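Local coordinates for CCMAN5 (Cellulosimicrobium cellulans, PDB 2XSG), which hydrolyses alpha-mannosidic linkages as a family 92 glycoside hydrolase and is probably the bacterial glycosidase used for mannose-6-phosphate modification of yeast-produced lysosomal enzymes, at residues G18-F23 / G51-Q56; F23-P28 / G46-G51; G453-S458 / E530-Y535; G510-R515 / G537-Y542. All blocks are in the same frame, centred on the assembly; numbering follows the deposited sequence.

Contact 1. Residues G18-F23 / G51-Q56; sequences GTEGDF and GYDYAQ
With CG anti to its backbone N (chi1 167°), D53 extends its carboxylate from the head of a type I beta turn, D53-Q56, to the type II' turn E20-F23, so that two tight turns of the N-terminal domain meet through one acidic group. D53 OD1 accepts from A55 N at 2.9 Å, closing an Asx turn within its own loop, and from G21 N across the contact at 2.8 Å, both donors standing above the carboxylate plane. The other oxygen, D53 OD2, takes Q56 NE2 at 3.0 Å, so three N-H groups fix the rotation of the carboxylate and would probably favour its charged form. An alanine here would remove all three acceptor bonds and would probably loosen the hold of one turn on the other. The backbones are joined directly as well: Y54 N donates to T19 O at 2.8 Å, and D53 CA adds a CA-H...O contact to the same carbonyl. The hydroxyl of T19, bonded to F16 O, sits at the edge of the Y52 ring, with OG1 3.8 Å from Y52 CE1. E20 runs out extended (CG anti to N, chi1 -176°) to a salt bridge with R653. That carboxylate lies within 9° of parallel to the Y54 ring, E20 OE1 coming to 4.0 Å from Y54 CD1.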
# COMPACT_ATOMS: atom_id res chain seq x y z
N GLY A 18 10.00 8.89 1.01
CA GLY A 18 8.75 9.00 0.25
C GLY A 18 7.78 10.09 0.72
O GLY A 18 6.65 10.15 0.22
N THR A 19 8.20 10.94 1.65
CA THR A 19 7.33 11.99 2.23
C THR A 19 7.47 13.38 1.58
O THR A 19 6.83 14.34 2.02
CB THR A 19 7.53 12.13 3.75
OG1 THR A 19 8.87 12.59 4.01
CG2 THR A 19 7.28 10.77 4.48
N GLU A 20 8.31 13.48 0.56
CA GLU A 20 8.43 14.75 -0.19
C GLU A 20 7.49 14.78 -1.39
O GLU A 20 7.42 13.82 -2.15
CB GLU A 20 9.87 15.01 -0.65
CG GLU A 20 10.05 16.39 -1.35
CD GLU A 20 11.47 16.93 -1.27
OE1 GLU A 20 12.24 16.47 -0.40
OE2 GLU A 20 11.83 17.83 -2.06
N GLY A 21 6.74 15.88 -1.52
CA GLY A 21 6.05 16.23 -2.76
C GLY A 21 5.30 15.07 -3.37
O GLY A 21 4.58 14.40 -2.67
N ASP A 22 5.50 14.85 -4.66
CA ASP A 22 4.84 13.77 -5.40
C ASP A 22 5.81 12.60 -5.64
O ASP A 22 5.86 12.05 -6.74
CB ASP A 22 4.27 14.30 -6.73
CG ASP A 22 3.22 13.36 -7.34
OD1 ASP A 22 2.69 12.47 -6.63
OD2 ASP A 22 2.91 13.51 -8.54
N PHE A 23 6.57 12.22 -4.60
CA PHE A 23 7.60 11.18 -4.73
C PHE A 23 7.28 9.95 -3.85
O PHE A 23 8.15 9.41 -3.16
CB PHE A 23 9.02 11.73 -4.44
CG PHE A 23 9.46 12.83 -5.39
CD1 PHE A 23 10.20 12.52 -6.53
CD2 PHE A 23 9.14 14.16 -5.13
CE1 PHE A 23 10.62 13.54 -7.42
CE2 PHE A 23 9.54 15.19 -6.00
CZ PHE A 23 10.29 14.88 -7.15
N GLY A 51 -0.90 14.46 3.93
CA GLY A 51 -0.99 15.65 4.76
C GLY A 51 0.35 16.20 5.19
O GLY A 51 0.40 17.22 5.87
N TYR A 52 1.45 15.55 4.78
CA TYR A 52 2.81 16.02 5.09
C TYR A 52 3.70 16.05 3.86
O TYR A 52 3.95 15.01 3.23
CB TYR A 52 3.43 15.12 6.17
CG TYR A 52 4.87 15.43 6.56
CD1 TYR A 52 5.94 15.01 5.76
CD2 TYR A 52 5.15 16.09 7.75
CE1 TYR A 52 7.25 15.28 6.12
CE2 TYR A 52 6.45 16.35 8.14
CZ TYR A 52 7.51 15.94 7.32
OH TYR A 52 8.80 16.22 7.72
N ASP A 53 4.18 17.23 3.48
CA ASP A 53 5.20 17.33 2.44
C ASP A 53 6.53 17.75 3.05
O ASP A 53 6.64 18.85 3.64
CB ASP A 53 4.77 18.32 1.33
CG ASP A 53 5.91 18.70 0.38
OD1 ASP A 53 6.94 17.98 0.31
OD2 ASP A 53 5.77 19.74 -0.29
N TYR A 54 7.55 16.90 2.89
CA TYR A 54 8.90 17.12 3.49
C TYR A 54 9.49 18.50 3.13
O TYR A 54 10.25 19.08 3.92
CB TYR A 54 9.89 16.02 3.07
CG TYR A 54 11.16 15.97 3.92
CD1 TYR A 54 12.31 16.71 3.57
CD2 TYR A 54 11.20 15.22 5.10
CE1 TYR A 54 13.47 16.67 4.38
CE2 TYR A 54 12.36 15.18 5.92
CZ TYR A 54 13.47 15.90 5.55
OH TYR A 54 14.58 15.84 6.35
N ALA A 55 9.16 18.99 1.94
CA ALA A 55 9.73 20.24 1.44
C ALA A 55 9.19 21.47 2.16
O ALA A 55 9.76 22.55 2.01
CB ALA A 55 9.52 20.38 -0.08
N GLN A 56 8.12 21.30 2.95
CA GLN A 56 7.49 22.44 3.64
C GLN A 56 8.23 22.85 4.93
O GLN A 56 9.18 22.19 5.36
CB GLN A 56 6.02 22.16 3.94
CG GLN A 56 5.18 21.76 2.75
CD GLN A 56 5.05 22.87 1.73
OE1 GLN A 56 4.63 23.98 2.06
NE2 GLN A 56 5.37 22.56 0.49

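Contact 2. Residues F23-P28 / G46-G51; sequences FGNDMP and GRNNTG
The side-chain amides of N25 and N49 lie stacked with their planes only 6° apart, N25 CG 3.5 Å from N49 CG, while the amide of N48 has D26 O of the neighbouring loop in its plane. N48 opens a type I beta turn, N48-G51, and builds an Asx turn into it, in a buried corner where two loops of the N-terminal domain meet. Its amide is fixed at both ends. N48 ND2 donates to D26 O at 2.9 Å, lying in the plane of that carbonyl and on its lone pair, and N48 OD1 accepts from both T50 N and T50 OG1, the hydroxyl bond running in the amide plane and the backbone donor standing above it. A water that accepts from N25 N and from N48 ND2 takes up the second proton of that nitrogen. N25 bends the chain with a left-handed backbone conformation, and its OD1 receives N49 N at 2.9 Å along a nearly straight bond (169°), the donor above the carbonyl plane. Its ND2 turns to D660, two residues before the calcium ligand D662, and the side chain of N25 lies about 9 Å from that ion; the side chain of N49 is about 7 Å from a bound bis-tris propane molecule. T50 packs against M27 and the N25 carbonyl: T50 OG1 comes to 3.4 Å from M27 CB, and T50 CG2 packs on M27 CE at 3.8 Å and comes within 3.1 Å of N25 O.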
# COMPACT_ATOMS: atom_id res chain seq x y z
N PHE A 23 6.57 12.22 -4.60
CA PHE A 23 7.60 11.18 -4.73
C PHE A 23 7.28 9.95 -3.85
O PHE A 23 8.15 9.41 -3.16
CB PHE A 23 9.02 11.73 -4.44
CG PHE A 23 9.46 12.83 -5.39
CD1 PHE A 23 10.20 12.52 -6.53
CD2 PHE A 23 9.14 14.16 -5.13
CE1 PHE A 23 10.62 13.54 -7.42
CE2 PHE A 23 9.54 15.19 -6.00
CZ PHE A 23 10.29 14.88 -7.15
N GLY A 24 6.02 9.52 -3.86
CA GLY A 24 5.63 8.34 -3.11
C GLY A 24 4.32 8.45 -2.36
O GLY A 24 3.60 7.46 -2.23
N ASN A 25 4.00 9.65 -1.88
CA ASN A 25 2.80 9.92 -1.08
C ASN A 25 2.68 9.08 0.18
O ASN A 25 1.60 8.65 0.55
CB ASN A 25 1.53 9.89 -1.94
CG ASN A 25 1.37 11.18 -2.76
OD1 ASN A 25 1.27 12.27 -2.20
ND2 ASN A 25 1.34 11.05 -4.09
N ASP A 26 3.82 8.83 0.83
CA ASP A 26 3.86 8.18 2.13
C ASP A 26 3.95 9.19 3.27
O ASP A 26 4.19 10.38 3.05
CB ASP A 26 5.02 7.19 2.19
CG ASP A 26 4.70 5.88 1.49
OD1 ASP A 26 3.53 5.40 1.59
OD2 ASP A 26 5.62 5.35 0.84
N MET A 27 3.76 8.70 4.48
CA MET A 27 3.65 9.57 5.65
C MET A 27 4.71 9.25 6.71
O MET A 27 5.10 8.10 6.87
CB MET A 27 2.25 9.43 6.26
CG MET A 27 1.96 8.06 6.88
SD MET A 27 0.21 7.85 7.27
CE MET A 27 -0.43 7.48 5.63
N PRO A 28 5.17 10.28 7.44
CA PRO A 28 6.03 10.01 8.59
C PRO A 28 5.23 9.68 9.87
O PRO A 28 5.81 9.54 10.94
CB PRO A 28 6.78 11.33 8.76
CG PRO A 28 5.74 12.36 8.38
CD PRO A 28 4.94 11.73 7.26
N GLY A 46 1.49 23.68 1.83
CA GLY A 46 1.55 22.50 0.95
C GLY A 46 1.60 21.21 1.75
O GLY A 46 1.98 21.21 2.92
N ARG A 47 1.20 20.11 1.12
CA ARG A 47 1.22 18.81 1.74
C ARG A 47 1.36 17.78 0.64
O ARG A 47 1.12 18.09 -0.53
CB ARG A 47 -0.08 18.56 2.54
CG ARG A 47 -1.41 18.63 1.73
CD ARG A 47 -2.59 18.38 2.63
NE ARG A 47 -3.89 18.27 1.95
CZ ARG A 47 -4.39 17.16 1.40
NH1 ARG A 47 -3.71 16.02 1.39
NH2 ARG A 47 -5.58 17.19 0.84
N ASN A 48 1.73 16.55 0.99
CA ASN A 48 1.47 15.45 0.08
C ASN A 48 0.05 14.88 0.33
O ASN A 48 -0.72 15.46 1.09
CB ASN A 48 2.61 14.40 0.06
CG ASN A 48 2.57 13.43 1.23
OD1 ASN A 48 1.72 13.48 2.10
ND2 ASN A 48 3.53 12.50 1.22
N ASN A 49 -0.32 13.80 -0.34
CA ASN A 49 -1.68 13.27 -0.19
C ASN A 49 -1.99 12.87 1.25
O ASN A 49 -3.15 12.91 1.67
CB ASN A 49 -1.94 12.10 -1.15
CG ASN A 49 -1.89 12.53 -2.60
OD1 ASN A 49 -1.80 11.69 -3.51
ND2 ASN A 49 -1.92 13.83 -2.83
N THR A 50 -0.96 12.51 2.02
CA THR A 50 -1.19 12.11 3.41
C THR A 50 -1.37 13.29 4.35
O THR A 50 -1.92 13.13 5.43
CB THR A 50 -0.08 11.21 3.97
OG1 THR A 50 1.07 12.00 4.34
CG2 THR A 50 0.28 10.10 2.96
N GLY A 51 -0.90 14.46 3.93
CA GLY A 51 -0.99 15.65 4.76
C GLY A 51 0.35 16.20 5.19
O GLY A 51 0.40 17.22 5.87
O HOH W 1 5.11 12.09 -1.05

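Contact 3. Residues G453-S458 / E530-Y535; sequences GNPGAS and EAAGLY
The contact sits at the N-terminal end of helix 455-474, in the catalytic domain, whose relatives are built as (alpha/alpha)6 barrels. N454 is the N-cap: with CG anti to the backbone N (chi1 -161°), its OD1 folds back over the first turn and accepts from A457 N at 3.1 Å, the donor standing above the amide plane. No hydrogen bond passes directly to the loop 530-535. A water bridges instead, donating to N454 OD1 and to A532 O while accepting from G456 N, so that the G456 N-H at the helix start, the capping oxygen and a carbonyl of the loop share one solvent molecule. The rest is van der Waals contact, in which that carbonyl is one partner. P455, in the first turn, sets its ring against the loop: P455 CD is 3.3 Å from A532 O, and P455 CG lies 4.0 Å from A532 CB. A532 and G533 both have left-handed backbone angles, which turn the loop so that L534 follows on the helix side, its N held by A531 O. With CG anti to the carbonyl carbon, L534 brings one methyl over the helix backbone, CD2 coming to 3.5 Å from G456 CA. The glycine matters, since a CB on G456 would stand 3.0 Å from L534 CD2. Beyond the two segments, P455 also packs on P514 and L539, L534 rests on L539 and Y542, and G453 shares a backbone hydrogen bond with R515, so the helix start is wedged between helix 539-542 and the chain leaving strand 508-512.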
# COMPACT_ATOMS: atom_id res chain seq x y z
N GLY A 453 -12.97 -2.69 -28.76
CA GLY A 453 -12.17 -1.46 -28.54
C GLY A 453 -11.65 -1.23 -27.12
O GLY A 453 -11.15 -0.14 -26.81
N ASN A 454 -11.74 -2.24 -26.26
CA ASN A 454 -11.32 -2.09 -24.87
C ASN A 454 -10.40 -3.25 -24.42
O ASN A 454 -10.82 -4.11 -23.66
CB ASN A 454 -12.55 -1.94 -23.94
CG ASN A 454 -12.20 -1.32 -22.59
OD1 ASN A 454 -11.07 -1.41 -22.11
ND2 ASN A 454 -13.18 -0.68 -21.97
N PRO A 455 -9.15 -3.28 -24.92
CA PRO A 455 -8.27 -4.40 -24.58
C PRO A 455 -7.99 -4.49 -23.08
O PRO A 455 -7.77 -5.57 -22.56
CB PRO A 455 -6.99 -4.10 -25.39
CG PRO A 455 -7.03 -2.63 -25.65
CD PRO A 455 -8.49 -2.30 -25.80
N GLY A 456 -8.03 -3.35 -22.39
CA GLY A 456 -7.73 -3.31 -20.95
C GLY A 456 -8.77 -4.03 -20.12
O GLY A 456 -8.42 -4.82 -19.24
N ALA A 457 -10.04 -3.75 -20.40
CA ALA A 457 -11.13 -4.39 -19.68
C ALA A 457 -11.14 -5.91 -19.94
O ALA A 457 -11.47 -6.69 -19.03
CB ALA A 457 -12.48 -3.76 -20.08
N SER A 458 -10.77 -6.31 -21.16
CA SER A 458 -10.70 -7.74 -21.54
C SER A 458 -9.65 -8.50 -20.75
O SER A 458 -9.98 -9.49 -20.10
CB SER A 458 -10.45 -7.92 -23.04
OG SER A 458 -11.52 -7.37 -23.81
N GLU A 530 -1.85 5.38 -22.30
CA GLU A 530 -3.31 5.49 -22.34
C GLU A 530 -3.98 5.53 -23.72
O GLU A 530 -5.07 6.06 -23.88
CB GLU A 530 -3.80 6.62 -21.41
CG GLU A 530 -3.49 6.27 -19.96
CD GLU A 530 -4.07 7.25 -18.96
OE1 GLU A 530 -4.11 8.46 -19.27
OE2 GLU A 530 -4.46 6.81 -17.84
N ALA A 531 -3.33 4.92 -24.71
CA ALA A 531 -3.97 4.69 -26.00
C ALA A 531 -4.97 3.55 -25.81
O ALA A 531 -4.94 2.87 -24.78
CB ALA A 531 -2.93 4.34 -27.07
N ALA A 532 -5.87 3.37 -26.77
CA ALA A 532 -6.81 2.23 -26.81
C ALA A 532 -7.69 2.02 -25.56
O ALA A 532 -8.03 0.87 -25.20
CB ALA A 532 -6.07 0.93 -27.17
N GLY A 533 -8.07 3.12 -24.90
CA GLY A 533 -8.95 3.08 -23.73
C GLY A 533 -8.28 2.58 -22.45
O GLY A 533 -8.97 2.34 -21.46
N LEU A 534 -6.96 2.42 -22.47
CA LEU A 534 -6.22 1.85 -21.35
C LEU A 534 -6.03 2.81 -20.18
O LEU A 534 -5.84 4.01 -20.37
CB LEU A 534 -4.84 1.35 -21.78
CG LEU A 534 -4.71 0.18 -22.76
CD1 LEU A 534 -3.25 0.03 -23.13
CD2 LEU A 534 -5.24 -1.12 -22.18
N TYR A 535 -6.04 2.25 -18.97
CA TYR A 535 -5.82 3.04 -17.77
C TYR A 535 -4.39 2.97 -17.24
O TYR A 535 -3.92 1.89 -16.86
CB TYR A 535 -6.84 2.65 -16.69
CG TYR A 535 -8.16 3.36 -16.88
CD1 TYR A 535 -8.47 4.51 -16.14
CD2 TYR A 535 -9.10 2.90 -17.82
CE1 TYR A 535 -9.69 5.18 -16.32
CE2 TYR A 535 -10.31 3.56 -18.02
CZ TYR A 535 -10.59 4.70 -17.27
OH TYR A 535 -11.79 5.37 -17.45
O HOH W 2 -8.43 -0.63 -22.97

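Contact 4. Residues G510-R515 / G537-Y542; sequences GLLTPR and GTLWQY
Tight apolar packing holds the end of strand 508-512 against the short helix 539-542 of the catalytic domain, with no hydrogen bond between them. The indole of W540 (chi1 -86°) returns to the strand although its CB starts out away from it, and L511 lays both methyls on one ring face. L511 CD1 sits 3.6 Å from W540 CZ2, and L511 CD2 makes a CH-pi contact 3.8 Å from the centroid of the six-membered ring, 16° off its normal. An alanine in place of W540 would strip away this aromatic face and would probably leave both L511 methyls poorly packed. Equally close, L512 CD2 lies 3.6 Å from Y542 CB, the two side chains pointing the same way, while L539 crosses L512 at about a right angle, its CB 3.6 Å from L512 O. Packing slackens farther along: P514 CD only reaches L539 CD1 at 3.9 Å, T513 turns its CB away and gives its hydroxyl to L511 O, and the chain leads out to R515, which is partly exposed and forms a cation-pi pair with W521. The helix start is capped by a capping box formed by T538 and Q541. Around this core, L512 meets P455 and V459 of helix 455-474 and L495 at the end of helix 478-495, and strand 618-623 contributes Y623 against T538 and Q541.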
# COMPACT_ATOMS: atom_id res chain seq x y z
N GLY A 510 3.44 -11.05 -31.89
CA GLY A 510 2.07 -10.67 -31.58
C GLY A 510 1.96 -9.86 -30.30
O GLY A 510 2.67 -10.14 -29.32
N LEU A 511 1.06 -8.89 -30.29
CA LEU A 511 0.88 -8.00 -29.13
C LEU A 511 -0.58 -7.65 -28.92
O LEU A 511 -1.34 -7.48 -29.89
CB LEU A 511 1.65 -6.70 -29.32
CG LEU A 511 3.16 -6.65 -29.46
CD1 LEU A 511 3.54 -5.20 -29.75
CD2 LEU A 511 3.84 -7.16 -28.21
N LEU A 512 -0.95 -7.51 -27.65
CA LEU A 512 -2.25 -6.98 -27.28
C LEU A 512 -2.54 -5.73 -28.10
O LEU A 512 -1.74 -4.80 -28.13
CB LEU A 512 -2.27 -6.65 -25.79
CG LEU A 512 -3.57 -6.07 -25.21
CD1 LEU A 512 -4.71 -7.13 -25.18
CD2 LEU A 512 -3.33 -5.53 -23.82
N THR A 513 -3.69 -5.75 -28.78
CA THR A 513 -4.14 -4.69 -29.69
C THR A 513 -5.67 -4.53 -29.60
O THR A 513 -6.38 -5.54 -29.52
CB THR A 513 -3.74 -5.04 -31.16
OG1 THR A 513 -2.34 -5.28 -31.22
CG2 THR A 513 -4.07 -3.93 -32.14
N PRO A 514 -6.20 -3.29 -29.59
CA PRO A 514 -7.65 -3.16 -29.57
C PRO A 514 -8.27 -3.75 -30.86
O PRO A 514 -7.69 -3.65 -31.95
CB PRO A 514 -7.87 -1.64 -29.51
CG PRO A 514 -6.64 -1.08 -30.18
CD PRO A 514 -5.54 -1.97 -29.69
N ARG A 515 -9.44 -4.34 -30.71
CA ARG A 515 -10.10 -5.04 -31.80
C ARG A 515 -11.55 -4.60 -31.87
O ARG A 515 -12.25 -4.57 -30.86
CB ARG A 515 -10.02 -6.54 -31.59
CG ARG A 515 -9.94 -7.35 -32.87
CD ARG A 515 -10.07 -8.84 -32.58
NE ARG A 515 -10.01 -9.61 -33.83
CZ ARG A 515 -9.76 -10.91 -33.92
NH1 ARG A 515 -9.55 -11.65 -32.83
NH2 ARG A 515 -9.72 -11.48 -35.12
N GLY A 537 -1.43 3.10 -18.53
CA GLY A 537 -0.38 2.32 -19.20
C GLY A 537 -0.52 2.20 -20.71
O GLY A 537 -1.41 2.81 -21.32
N THR A 538 0.38 1.40 -21.28
CA THR A 538 0.49 1.23 -22.72
C THR A 538 0.15 -0.21 -23.07
O THR A 538 0.13 -1.09 -22.19
CB THR A 538 1.94 1.47 -23.21
OG1 THR A 538 2.76 0.37 -22.80
CG2 THR A 538 2.52 2.77 -22.67
N LEU A 539 -0.10 -0.47 -24.36
CA LEU A 539 -0.35 -1.83 -24.83
C LEU A 539 0.83 -2.79 -24.54
O LEU A 539 0.60 -3.91 -24.09
CB LEU A 539 -0.76 -1.85 -26.30
CG LEU A 539 -2.16 -1.25 -26.53
CD1 LEU A 539 -2.32 -0.75 -27.95
CD2 LEU A 539 -3.27 -2.21 -26.17
N TRP A 540 2.07 -2.36 -24.76
CA TRP A 540 3.24 -3.18 -24.40
C TRP A 540 3.23 -3.58 -22.93
O TRP A 540 3.64 -4.70 -22.59
CB TRP A 540 4.53 -2.45 -24.69
CG TRP A 540 5.05 -2.59 -26.09
CD1 TRP A 540 4.90 -1.70 -27.10
CD2 TRP A 540 5.81 -3.68 -26.62
NE1 TRP A 540 5.52 -2.16 -28.24
CE2 TRP A 540 6.09 -3.38 -27.97
CE3 TRP A 540 6.27 -4.89 -26.09
CZ2 TRP A 540 6.82 -4.23 -28.79
CZ3 TRP A 540 7.00 -5.74 -26.92
CH2 TRP A 540 7.26 -5.40 -28.26
N GLN A 541 2.78 -2.68 -22.06
CA GLN A 541 2.77 -2.92 -20.61
C GLN A 541 1.59 -3.85 -20.22
O GLN A 541 1.76 -4.82 -19.48
CB GLN A 541 2.73 -1.58 -19.86
CG GLN A 541 4.04 -0.77 -20.02
CD GLN A 541 3.88 0.72 -19.74
OE1 GLN A 541 2.81 1.19 -19.35
NE2 GLN A 541 4.97 1.49 -19.93
N TYR A 542 0.41 -3.54 -20.75
CA TYR A 542 -0.76 -4.40 -20.58
C TYR A 542 -0.68 -5.73 -21.33
O TYR A 542 -1.38 -6.67 -20.97
CB TYR A 542 -2.02 -3.66 -21.00
CG TYR A 542 -2.66 -2.83 -19.93
CD1 TYR A 542 -2.25 -1.52 -19.68
CD2 TYR A 542 -3.69 -3.35 -19.17
CE1 TYR A 542 -2.87 -0.75 -18.68
CE2 TYR A 542 -4.31 -2.60 -18.18
CZ TYR A 542 -3.90 -1.31 -17.94
OH TYR A 542 -4.55 -0.62 -16.95

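From the N terminus, contact 1 closes the loop that carries strand 40-44, and contact 2 is nested inside it; the two share F23 and G51. Together they tie the loop before strand 40-44 to the loop after it in the N-terminal domain, next to residues 651-661. Nearly 400 residues later, contact 3 opens at 453-458 and contact 4 at 510-515; their segments alternate along the chain, so the loops they close cross. In the catalytic domain they join the start of helix 455-474 and the end of strand 508-512 to the loop before helix 539-542 and to that helix. These two touch, and lie with centres about 30 to 34 Å from the first pair.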